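Local coordinates for cerato-platanin-like protein (Moniliophthora perniciosa, PDB 3SUK) that is of unsettled function, though as a secreted fungal cerato-platanin with a double-psi beta-barrel fold it probably acts outside the cell, at residues 2-14 with 104-116. Residues are numbered along the deposited sequence; the frame is centred on the assembly and turned at random. Where two conformers were deposited one is given.
Sequences GAVQLRFDNTYDN and NAVALGTIDVQSQ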
loop_
_atom_site.group_PDB
_atom_site.type_symbol
_atom_site.label_atom_id
_atom_site.label_comp_id
_atom_site.label_asym_id
_atom_site.label_seq_id
_atom_site.Cartn_x
_atom_site.Cartn_y
_atom_site.Cartn_z
ATOM N N GLY A 2 -3.051 16.237 6.831
ATOM C CA GLY A 2 -3.539 16.677 5.529
ATOM C C GLY A 2 -3.751 15.489 4.569
ATOM O O GLY A 2 -3.343 14.389 4.807
ATOM N N ALA A 3 -4.437 15.705 3.480
ATOM C CA ALA A 3 -4.770 14.573 2.659
ATOM C C ALA A 3 -3.554 14.147 1.826
ATOM O O ALA A 3 -2.651 14.919 1.615
ATOM C CB ALA A 3 -5.966 14.901 1.818
ATOM N N VAL A 4 -3.518 12.893 1.400
ATOM C CA VAL A 4 -2.489 12.438 0.484
ATOM C C VAL A 4 -3.178 11.849 -0.740
ATOM O O VAL A 4 -4.284 11.413 -0.648
ATOM C CB VAL A 4 -1.473 11.446 1.141
ATOM C CG1 VAL A 4 -1.020 11.959 2.466
ATOM C CG2 VAL A 4 -2.033 10.094 1.283
ATOM N N GLN A 5 -2.507 11.875 -1.874
ATOM C CA GLN A 5 -3.183 11.293 -3.069
ATOM C C GLN A 5 -3.031 9.760 -3.095
ATOM O O GLN A 5 -2.108 9.209 -2.551
ATOM C CB GLN A 5 -2.668 11.902 -4.382
ATOM C CG GLN A 5 -2.927 13.425 -4.613
ATOM C CD GLN A 5 -2.977 13.675 -6.084
ATOM O OE1 GLN A 5 -1.990 13.448 -6.778
ATOM N NE2 GLN A 5 -4.182 13.995 -6.605
ATOM N N LEU A 6 -4.051 9.122 -3.638
ATOM C CA LEU A 6 -4.073 7.679 -3.785
ATOM C C LEU A 6 -4.583 7.313 -5.171
ATOM O O LEU A 6 -5.584 7.811 -5.571
ATOM C CB LEU A 6 -4.901 7.022 -2.666
ATOM C CG LEU A 6 -4.883 5.489 -2.678
ATOM C CD1 LEU A 6 -4.939 4.951 -1.278
ATOM C CD2 LEU A 6 -6.018 4.917 -3.478
ATOM N N ARG A 7 -3.907 6.371 -5.819
ATOM C CA ARG A 7 -4.302 5.825 -7.113
ATOM C C ARG A 7 -3.988 4.325 -7.041
ATOM O O ARG A 7 -3.531 3.843 -6.036
ATOM C CB ARG A 7 -3.545 6.480 -8.276
ATOM C CG ARG A 7 -2.063 6.333 -8.134
ATOM C CD ARG A 7 -1.191 7.326 -8.968
ATOM N NE ARG A 7 -1.249 8.736 -8.579
ATOM C CZ ARG A 7 -1.014 9.297 -7.373
ATOM N NH1 ARG A 7 -0.734 8.630 -6.192
ATOM N NH2 ARG A 7 -1.125 10.605 -7.344
ATOM N N PHE A 8 -4.308 3.609 -8.099
ATOM C CA PHE A 8 -4.058 2.187 -8.121
ATOM C C PHE A 8 -3.077 1.811 -9.200
ATOM O O PHE A 8 -2.852 2.515 -10.150
ATOM C CB PHE A 8 -5.359 1.353 -8.196
ATOM C CG PHE A 8 -6.037 1.379 -9.545
ATOM C CD1 PHE A 8 -5.675 0.500 -10.550
ATOM C CD2 PHE A 8 -7.018 2.273 -9.789
ATOM C CE1 PHE A 8 -6.267 0.525 -11.738
ATOM C CE2 PHE A 8 -7.653 2.272 -11.002
ATOM C CZ PHE A 8 -7.258 1.400 -11.980
ATOM N N ASP A 9 -2.437 0.701 -8.938
ATOM C CA ASP A 9 -1.439 0.118 -9.846
ATOM C C ASP A 9 -1.644 -1.384 -9.776
ATOM O O ASP A 9 -1.424 -1.978 -8.756
ATOM C CB ASP A 9 -0.041 0.517 -9.361
ATOM C CG ASP A 9 1.097 -0.012 -10.245
ATOM O OD1 ASP A 9 0.894 -0.922 -10.977
ATOM O OD2 ASP A 9 2.203 0.511 -10.139
ATOM N N ASN A 10 -2.037 -1.967 -10.919
ATOM C CA ASN A 10 -2.369 -3.378 -11.023
ATOM C C ASN A 10 -1.181 -4.326 -10.820
ATOM O O ASN A 10 -1.376 -5.466 -10.648
ATOM C CB ASN A 10 -3.053 -3.683 -12.362
ATOM C CG ASN A 10 -4.401 -3.009 -12.508
ATOM O OD1 ASN A 10 -4.603 -2.272 -13.440
ATOM N ND2 ASN A 10 -5.291 -3.246 -11.588
ATOM N N THR A 11 0.036 -3.814 -10.807
ATOM C CA THR A 11 1.233 -4.600 -10.477
ATOM C C THR A 11 0.942 -5.286 -9.139
ATOM O O THR A 11 1.145 -6.448 -8.991
ATOM C CB THR A 11 2.439 -3.606 -10.285
ATOM O OG1 THR A 11 2.807 -3.070 -11.555
ATOM C CG2 THR A 11 3.607 -4.305 -9.708
ATOM N N TYR A 12 0.372 -4.570 -8.182
ATOM C CA TYR A 12 0.157 -5.098 -6.825
ATOM C C TYR A 12 -1.023 -6.042 -6.640
ATOM O O TYR A 12 -1.157 -6.615 -5.615
ATOM C CB TYR A 12 0.099 -3.931 -5.802
ATOM C CG TYR A 12 1.266 -2.965 -5.956
ATOM C CD1 TYR A 12 2.584 -3.399 -5.859
ATOM C CD2 TYR A 12 1.050 -1.633 -6.240
ATOM C CE1 TYR A 12 3.644 -2.511 -6.020
ATOM C CE2 TYR A 12 2.091 -0.773 -6.424
ATOM C CZ TYR A 12 3.380 -1.197 -6.333
ATOM O OH TYR A 12 4.427 -0.332 -6.509
ATOM N N ASP A 13 -1.868 -6.125 -7.648
ATOM C CA ASP A 13 -3.068 -6.975 -7.610
ATOM C C ASP A 13 -2.746 -8.435 -7.755
ATOM O O ASP A 13 -3.548 -9.264 -7.475
ATOM C CB ASP A 13 -4.095 -6.555 -8.660
ATOM C CG ASP A 13 -4.858 -5.362 -8.221
ATOM O OD1 ASP A 13 -5.661 -5.536 -7.307
ATOM O OD2 ASP A 13 -4.609 -4.316 -8.735
ATOM N N ASN A 14 -1.536 -8.695 -8.179
ATOM C CA ASN A 14 -1.111 -10.052 -8.498
ATOM C C ASN A 14 -0.303 -10.668 -7.332
ATOM O O ASN A 14 0.817 -10.316 -7.094
ATOM C CB ASN A 14 -0.337 -10.014 -9.863
ATOM C CG ASN A 14 -1.218 -9.467 -11.080
ATOM O OD1 ASN A 14 -2.107 -10.143 -11.561
ATOM N ND2 ASN A 14 -0.952 -8.259 -11.518
ATOM N N ASN A 104 -15.283 1.518 -6.484
ATOM C CA ASN A 104 -15.201 2.630 -7.387
ATOM C C ASN A 104 -13.787 3.059 -7.814
ATOM O O ASN A 104 -13.555 4.162 -8.178
ATOM C CB ASN A 104 -16.006 3.806 -6.811
ATOM C CG ASN A 104 -17.503 3.559 -6.862
ATOM O OD1 ASN A 104 -18.139 3.826 -7.859
ATOM N ND2 ASN A 104 -18.035 3.084 -5.783
ATOM N N ALA A 105 -12.845 2.120 -7.728
ATOM C CA ALA A 105 -11.454 2.459 -7.996
ATOM C C ALA A 105 -11.186 2.932 -9.401
ATOM O O ALA A 105 -10.609 3.947 -9.613
ATOM C CB ALA A 105 -10.575 1.240 -7.704
ATOM N N VAL A 106 -11.661 2.143 -10.367
ATOM C CA VAL A 106 -11.521 2.518 -11.763
ATOM C C VAL A 106 -12.322 3.771 -12.110
ATOM O O VAL A 106 -11.857 4.638 -12.765
ATOM C CB VAL A 106 -11.887 1.346 -12.686
ATOM C CG1 VAL A 106 -11.758 1.774 -14.115
ATOM C CG2 VAL A 106 -10.981 0.133 -12.416
ATOM N N ALA A 107 -13.526 3.838 -11.563
ATOM C CA ALA A 107 -14.408 4.984 -11.808
ATOM C C ALA A 107 -13.810 6.300 -11.282
ATOM O O ALA A 107 -13.967 7.327 -11.878
ATOM C CB ALA A 107 -15.739 4.745 -11.211
ATOM N N LEU A 108 -13.206 6.243 -10.107
ATOM C CA LEU A 108 -12.512 7.418 -9.552
ATOM C C LEU A 108 -11.106 7.767 -10.087
ATOM O O LEU A 108 -10.766 8.854 -10.339
ATOM C CB LEU A 108 -12.544 7.330 -8.035
ATOM C CG LEU A 108 -13.964 7.466 -7.503
ATOM C CD1 LEU A 108 -13.975 7.071 -6.060
ATOM C CD2 LEU A 108 -14.511 8.885 -7.681
ATOM N N GLY A 109 -10.322 6.735 -10.250
ATOM C CA GLY A 109 -8.945 6.834 -10.699
ATOM C C GLY A 109 -7.909 7.332 -9.710
ATOM O O GLY A 109 -7.053 6.581 -9.328
ATOM N N THR A 110 -8.026 8.592 -9.303
ATOM C CA THR A 110 -7.201 9.238 -8.279
ATOM C C THR A 110 -8.077 9.942 -7.225
ATOM O O THR A 110 -8.967 10.655 -7.574
ATOM C CB THR A 110 -6.278 10.234 -8.945
ATOM O OG1 THR A 110 -5.515 9.557 -9.925
ATOM C CG2 THR A 110 -5.309 10.814 -7.965
ATOM N N ILE A 111 -7.793 9.729 -5.960
ATOM C CA ILE A 111 -8.541 10.305 -4.857
ATOM C C ILE A 111 -7.607 10.908 -3.803
ATOM O O ILE A 111 -6.413 10.669 -3.799
ATOM C CB ILE A 111 -9.488 9.285 -4.211
ATOM C CG1 ILE A 111 -8.659 8.190 -3.520
ATOM C CG2 ILE A 111 -10.533 8.785 -5.222
ATOM C CD1 ILE A 111 -9.438 7.151 -2.792
ATOM N N ASP A 112 -8.165 11.734 -2.941
ATOM C CA ASP A 112 -7.454 12.256 -1.785
ATOM C C ASP A 112 -7.902 11.469 -0.559
ATOM O O ASP A 112 -9.043 11.364 -0.316
ATOM C CB ASP A 112 -7.773 13.734 -1.584
ATOM C CG ASP A 112 -7.165 14.570 -2.613
ATOM O OD1 ASP A 112 -6.141 14.221 -3.108
ATOM O OD2 ASP A 112 -7.737 15.599 -2.912
ATOM N N VAL A 113 -6.955 10.918 0.169
ATOM C CA VAL A 113 -7.278 10.132 1.348
ATOM C C VAL A 113 -6.642 10.708 2.592
ATOM O O VAL A 113 -5.826 11.543 2.505
ATOM C CB VAL A 113 -6.858 8.651 1.192
ATOM C CG1 VAL A 113 -7.555 8.044 -0.014
ATOM C CG2 VAL A 113 -5.298 8.489 1.070
ATOM N N GLN A 114 -7.131 10.286 3.734
ATOM C CA GLN A 114 -6.474 10.538 4.983
ATOM C C GLN A 114 -5.635 9.297 5.341
ATOM O O GLN A 114 -6.049 8.191 5.163
ATOM C CB GLN A 114 -7.492 10.855 6.080
ATOM C CG GLN A 114 -8.143 12.200 5.935
ATOM C CD GLN A 114 -7.193 13.341 6.134
ATOM O OE1 GLN A 114 -6.445 13.369 7.069
ATOM N NE2 GLN A 114 -7.234 14.294 5.238
ATOM N N SER A 115 -4.415 9.536 5.753
ATOM C CA SER A 115 -3.506 8.456 6.066
ATOM C C SER A 115 -2.846 8.718 7.429
ATOM O O SER A 115 -2.394 9.803 7.721
ATOM C CB SER A 115 -2.444 8.360 4.963
ATOM O OG SER A 115 -1.454 7.403 5.302
ATOM N N GLN A 116 -2.814 7.665 8.227
ATOM C CA GLN A 116 -2.164 7.685 9.510
ATOM C C GLN A 116 -1.282 6.439 9.637
ATOM O O GLN A 116 -1.816 5.374 9.674
ATOM C CB GLN A 116 -3.254 7.635 10.600
ATOM C CG GLN A 116 -2.740 7.724 11.992
ATOM C CD GLN A 116 -1.712 8.835 12.142
ATOM O OE1 GLN A 116 -2.044 10.006 12.070
ATOM N NE2 GLN A 116 -0.470 8.472 12.315
HETATM O O HOH W 1 -2.825 9.948 -10.435
HETATM O O HOH W 2 -5.356 4.866 -10.582
#
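Val4 and Val113, then Leu6 and Ile111, pair as antiparallel neighbours where the first strand of the double-psi beta-barrel, 4-8, meets its last, 110-118. Each couple is hydrogen-bonded both ways. Val4 N gives to Val113 O at 2.9 Å, in the carbonyl plane, and Val4 O takes Val113 N with an N-H...O angle of 175°. Leu6 N, tilted from the carbonyl plane, gives to Ile111 O at 2.8 Å, while Ile111 N answers to Leu6 O. The alternate residues Gln5 and Arg7 turn their backbone polar groups to strand 90-92, bonding Phe90 and Val92, so strand 4-8 is hydrogen-bonded to a neighbour along both edges.

At Phe8 the direct ladder gives way to water: Phe8 N and Gly109 O stand 4.2 Å apart, and one water accepts from the first and donates to the second. Another accepts from Arg7 NE and bonds Thr110 OG1. Gly109, the first residue after helix 105-108, has positive phi, a conformation glycine adopts easily.

Branched and aliphatic side chains suit the face carrying Val4, Leu6, Ile111 and Val113, which packs on Phe90, Phe69 and Met97: Val4 CG2 meets Val113 CG2 at 3.6 Å, and Leu6 CB touches Val113 CG1. On the other face, Gln5 and Asp112 run side by side, amide and carboxylate planes 47° apart, polar groups fitting a solvent-facing surface. With CG lying between backbone N and carbonyl carbon (chi1 73°), the Phe8 ring swings to the short helix, where CZ meets Val106 CG2 at 4.0 Å and the ring lies against Ala105 CB and Met97. An alanine here would probably leave Val106 and Ala105 without their aromatic neighbour and open a gap beside Met97. Ala105 O, already accepting from Gly109 N, lies at the ring's edge, 3.7 Å from Phe8 CE2.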